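PDB 5FHK: LysR family transcriptional regulator from Vibrio vulnificus, which probably acts as a sequence-specific DNA-binding regulator of virulence genes, the chain here being its regulatory domain without the DNA-binding part. Local coordinates for residues A[15-18]-A[19-23]; A[153-156]-A[157-160]. All coordinates share one frame; numbering follows the deposited sequence.

Contact 1. Residues A[15-18]-A[19-23]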
loop_
_atom_site.group_PDB
_atom_site.type_symbol
_atom_site.label_atom_id
_atom_site.label_comp_id
_atom_site.label_asym_id
_atom_site.label_seq_id
_atom_site.Cartn_x
_atom_site.Cartn_y
_atom_site.Cartn_z
ATOM N N TYR A 15 1.548 4.570 7.644
ATOM C CA TYR A 15 0.862 3.926 6.520
ATOM C C TYR A 15 1.707 3.914 5.237
ATOM O O TYR A 15 2.064 2.844 4.714
ATOM C CB TYR A 15 -0.487 4.594 6.281
ATOM C CG TYR A 15 -1.235 3.919 5.166
ATOM C CD1 TYR A 15 -1.223 2.534 5.045
ATOM C CD2 TYR A 15 -1.903 4.655 4.196
ATOM C CE1 TYR A 15 -1.877 1.897 4.005
ATOM C CE2 TYR A 15 -2.556 4.027 3.157
ATOM C CZ TYR A 15 -2.540 2.646 3.070
ATOM O OH TYR A 15 -3.187 2.007 2.037
ATOM N N ASN A 16 2.062 5.084 4.726
ATOM C CA ASN A 16 2.655 5.145 3.387
ATOM C C ASN A 16 4.133 4.793 3.324
ATOM O O ASN A 16 4.642 4.564 2.218
ATOM C CB ASN A 16 2.493 6.534 2.810
ATOM C CG ASN A 16 1.077 6.843 2.479
ATOM O OD1 ASN A 16 0.482 6.195 1.623
ATOM N ND2 ASN A 16 0.521 7.850 3.136
ATOM N N LEU A 17 4.832 4.740 4.461
ATOM C CA LEU A 17 6.284 4.683 4.482
ATOM C C LEU A 17 6.819 3.329 4.886
ATOM O O LEU A 17 8.037 3.129 4.859
ATOM C CB LEU A 17 6.840 5.730 5.461
ATOM C CG LEU A 17 6.410 7.184 5.280
ATOM C CD1 LEU A 17 6.984 8.019 6.418
ATOM C CD2 LEU A 17 6.913 7.712 3.959
ATOM N N THR A 18 5.950 2.404 5.284
ATOM C CA THR A 18 6.408 1.158 5.891
ATOM C C THR A 18 7.280 0.361 4.943
ATOM O O THR A 18 8.356 -0.115 5.324
ATOM C CB THR A 18 5.215 0.322 6.327
ATOM O OG1 THR A 18 4.647 0.904 7.503
ATOM C CG2 THR A 18 5.636 -1.118 6.605
ATOM N N LYS A 19 6.839 0.211 3.698
ATOM C CA LYS A 19 7.570 -0.611 2.748
ATOM C C LYS A 19 8.997 -0.096 2.560
ATOM O O LYS A 19 9.958 -0.858 2.679
ATOM C CB LYS A 19 6.805 -0.668 1.423
ATOM C CG LYS A 19 7.572 -1.350 0.334
ATOM C CD LYS A 19 7.395 -2.840 0.371
ATOM C CE LYS A 19 8.150 -3.455 -0.794
ATOM N NZ LYS A 19 9.606 -3.101 -0.722
ATOM N N ARG A 20 9.152 1.216 2.370
ATOM C CA ARG A 20 10.441 1.832 2.043
ATOM C C ARG A 20 11.341 1.959 3.267
ATOM O O ARG A 20 12.525 1.614 3.218
ATOM C CB ARG A 20 10.213 3.220 1.438
ATOM C CG ARG A 20 9.804 3.259 -0.014
ATOM C CD ARG A 20 11.013 3.010 -0.909
ATOM N NE ARG A 20 10.584 2.690 -2.265
ATOM C CZ ARG A 20 10.705 3.512 -3.301
ATOM N NH1 ARG A 20 11.264 4.704 -3.137
ATOM N NH2 ARG A 20 10.262 3.141 -4.500
ATOM N N MET A 21 10.805 2.469 4.372
ATOM C CA MET A 21 11.620 2.828 5.524
ATOM C C MET A 21 11.685 1.753 6.600
ATOM O O MET A 21 12.636 1.757 7.393
ATOM C CB MET A 21 11.092 4.119 6.159
ATOM C CG MET A 21 10.984 5.265 5.192
ATOM S SD MET A 21 10.664 6.830 6.040
ATOM C CE MET A 21 12.100 6.911 7.118
ATOM N N MET A 22 10.717 0.845 6.675
ATOM C CA MET A 22 10.742 -0.159 7.742
ATOM C C MET A 22 11.201 -1.533 7.288
ATOM O O MET A 22 11.994 -2.170 7.987
ATOM C CB MET A 22 9.365 -0.312 8.381
ATOM C CG MET A 22 8.863 0.924 9.030
ATOM S SD MET A 22 9.871 1.386 10.434
ATOM C CE MET A 22 10.796 2.779 9.773
ATOM N N MET A 23 10.712 -2.004 6.143
ATOM C CA MET A 23 10.895 -3.406 5.772
ATOM C C MET A 23 12.351 -3.853 5.653
ATOM O O MET A 23 12.617 -5.034 5.936
ATOM C CB MET A 23 10.154 -3.710 4.450
ATOM C CG MET A 23 8.660 -4.048 4.600
ATOM S SD MET A 23 8.159 -4.907 6.130
ATOM C CE MET A 23 8.712 -6.589 5.816
HETATM O O HOH W 1 3.952 1.002 3.482
#
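Leu17 and Met21 lie side by side and point the same way, four residues apart where the loop after strand 9-14 runs into helix 18-32. Contact is made along their flanks: CD1 of Leu17 sits 3.9 Å from SD of Met21, and CB of Leu17 is 4.0 Å from the same sulfur. In both residues CG stands opposite the carbonyl carbon (chi1 -54° in Leu17, -55° in Met21), and this shared setting keeps the two chains abreast. The backbone bond from Met21 N to Leu17 O is 2.9 Å long, with 166° at the hydrogen. This is the N-terminal turn of the helix that follows the first strand, 9-14, of the periplasmic-binding-protein-like regulatory domain of LysR-type regulators. Here the turn widens to a pi-type one: Thr18 O accepts from two amides, Met22 N at 2.9 Å, tilted from the carbonyl plane, and Met23 N at 3.1 Å, almost in line with the C=O. CB of Met22 comes within 3.2 Å of that oxygen, while its end leads away and the side chain touches Phe58 on strand 56-60. The side chain of Thr18 leads off the turn: OG1 bonds to Pro14 O and Thr13 OG1, and CG2, opposite its own backbone N, is 4.2 Å from CB of Met22. Water 1 bridges the start of the helix, donating to Tyr15 O and accepting from Lys19 N at 3.0 Å. In the second subunit, Val138 packs on Thr18 and Met23, and Tyr15 OH bonds to its counterpart there.

Contact 2. Residues A[153-156]-A[157-160]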
loop_
_atom_site.group_PDB
_atom_site.type_symbol
_atom_site.label_atom_id
_atom_site.label_comp_id
_atom_site.label_asym_id
_atom_site.label_seq_id
_atom_site.Cartn_x
_atom_site.Cartn_y
_atom_site.Cartn_z
ATOM N N PRO A 153 6.307 12.257 -0.238
ATOM C CA PRO A 153 7.493 12.110 0.616
ATOM C C PRO A 153 8.703 11.710 -0.214
ATOM O O PRO A 153 8.662 10.715 -0.945
ATOM C CB PRO A 153 7.098 10.998 1.602
ATOM C CG PRO A 153 5.611 10.850 1.486
ATOM C CD PRO A 153 5.295 11.229 0.050
ATOM N N ASP A 154 9.799 12.468 -0.058
ATOM C CA ASP A 154 10.962 12.321 -0.941
ATOM C C ASP A 154 11.504 10.895 -0.967
ATOM O O ASP A 154 11.913 10.408 -2.031
ATOM C CB ASP A 154 12.079 13.297 -0.545
ATOM C CG ASP A 154 12.517 13.149 0.912
ATOM O OD1 ASP A 154 11.986 12.268 1.632
ATOM O OD2 ASP A 154 13.400 13.934 1.336
ATOM N N VAL A 155 11.509 10.204 0.181
ATOM C CA VAL A 155 12.008 8.825 0.227
ATOM C C VAL A 155 11.250 7.907 -0.731
ATOM O O VAL A 155 11.805 6.916 -1.217
ATOM C CB VAL A 155 11.964 8.285 1.670
ATOM C CG1 VAL A 155 10.529 8.033 2.122
ATOM C CG2 VAL A 155 12.796 7.017 1.782
ATOM N N MET A 156 9.987 8.207 -1.031
ATOM C CA MET A 156 9.220 7.328 -1.907
ATOM C C MET A 156 9.528 7.524 -3.396
ATOM O O MET A 156 9.136 6.678 -4.211
ATOM C CB MET A 156 7.721 7.537 -1.684
ATOM C CG MET A 156 7.114 6.859 -0.436
ATOM S SD MET A 156 5.302 7.177 -0.368
ATOM C CE MET A 156 4.776 6.663 -2.022
ATOM N N ILE A 157 10.206 8.605 -3.776
ATOM C CA ILE A 157 10.380 8.909 -5.189
ATOM C C ILE A 157 11.817 9.286 -5.533
ATOM O O ILE A 157 12.069 9.853 -6.604
ATOM C CB ILE A 157 9.420 10.033 -5.615
ATOM C CG1 ILE A 157 9.473 11.180 -4.616
ATOM C CG2 ILE A 157 8.003 9.494 -5.780
ATOM C CD1 ILE A 157 8.703 12.399 -5.045
ATOM N N LYS A 158 12.768 8.958 -4.648
ATOM C CA LYS A 158 14.139 9.404 -4.882
ATOM C C LYS A 158 14.760 8.704 -6.087
ATOM O O LYS A 158 15.489 9.337 -6.858
ATOM C CB LYS A 158 15.001 9.219 -3.634
ATOM C CG LYS A 158 15.375 7.805 -3.261
ATOM C CD LYS A 158 16.301 7.851 -2.026
ATOM C CE LYS A 158 15.753 8.867 -0.995
ATOM N NZ LYS A 158 16.076 8.532 0.425
ATOM N N GLU A 159 14.467 7.414 -6.289
ATOM C CA GLU A 159 14.933 6.747 -7.505
ATOM C C GLU A 159 14.297 7.361 -8.753
ATOM O O GLU A 159 14.969 7.523 -9.779
ATOM C CB GLU A 159 14.686 5.233 -7.426
ATOM C CG GLU A 159 13.312 4.730 -7.846
ATOM C CD GLU A 159 12.392 4.411 -6.651
ATOM O OE1 GLU A 159 12.443 5.131 -5.621
ATOM O OE2 GLU A 159 11.599 3.447 -6.753
ATOM N N TYR A 160 13.022 7.774 -8.667
ATOM C CA TYR A 160 12.383 8.463 -9.794
ATOM C C TYR A 160 13.066 9.787 -10.106
ATOM O O TYR A 160 13.175 10.182 -11.276
ATOM C CB TYR A 160 10.904 8.716 -9.509
ATOM C CG TYR A 160 10.062 7.480 -9.424
ATOM C CD1 TYR A 160 9.960 6.755 -8.230
ATOM C CD2 TYR A 160 9.342 7.039 -10.535
ATOM C CE1 TYR A 160 9.183 5.601 -8.164
ATOM C CE2 TYR A 160 8.568 5.906 -10.477
ATOM C CZ TYR A 160 8.487 5.189 -9.294
ATOM O OH TYR A 160 7.719 4.056 -9.273
#
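A tight turn joins strand 149-153 to helix 158-163, and the contact is local, made between residues three or four apart as the chain enters that helix in the periplasmic-binding-protein-like regulatory domain. Ile157 takes the N-cap position. Its backbone N donates to Asp154 O (3.0 Å, 162° at the hydrogen), approaching from well above the carbonyl plane, while Met156 N reaches back to Pro153 O. With chi1 at 47°, CG1 of Ile157 sits between its own N and carbonyl carbon and is carried back over the turn, where it lies 3.6 Å from Asp154 O. The same side chain also meets Val81 on strand 68-82 and Arg140 on helix 136-144. Lys158 bends at chi3 and crosses Val155 at a slant, its CE 3.9 Å from CA of Val155. Asp154 carries the opposite charge, yet its OD1 stays 5.7 Å from Lys158 NZ; that oxygen instead receives weak bonds from Lys77 N and Val155 N. The end of Lys158 meets a methyl, NZ lying 3.9 Å from CG2 of Val155.

How the contacts relate
Both contacts are local turns that start a helix after a strand, 9-14 in contact 1 and 149-153 in contact 2, and both are partly buried. Contact 1 lies nearer the centre of the chain, packs a leucine beside a methionine and borders the second subunit; contact 2 touches no other chain, and its lysine is exposed. Their backbones differ too, a pi-type widening at 18-23 against a tight turn at 153-157. They meet directly through Arg20 of contact 1: NH2 forms a salt bridge with Glu159 OE2 at 2.6 Å, and NH1 probably bonds to Val155 O at 3.0 Å, tying one helix start to the other.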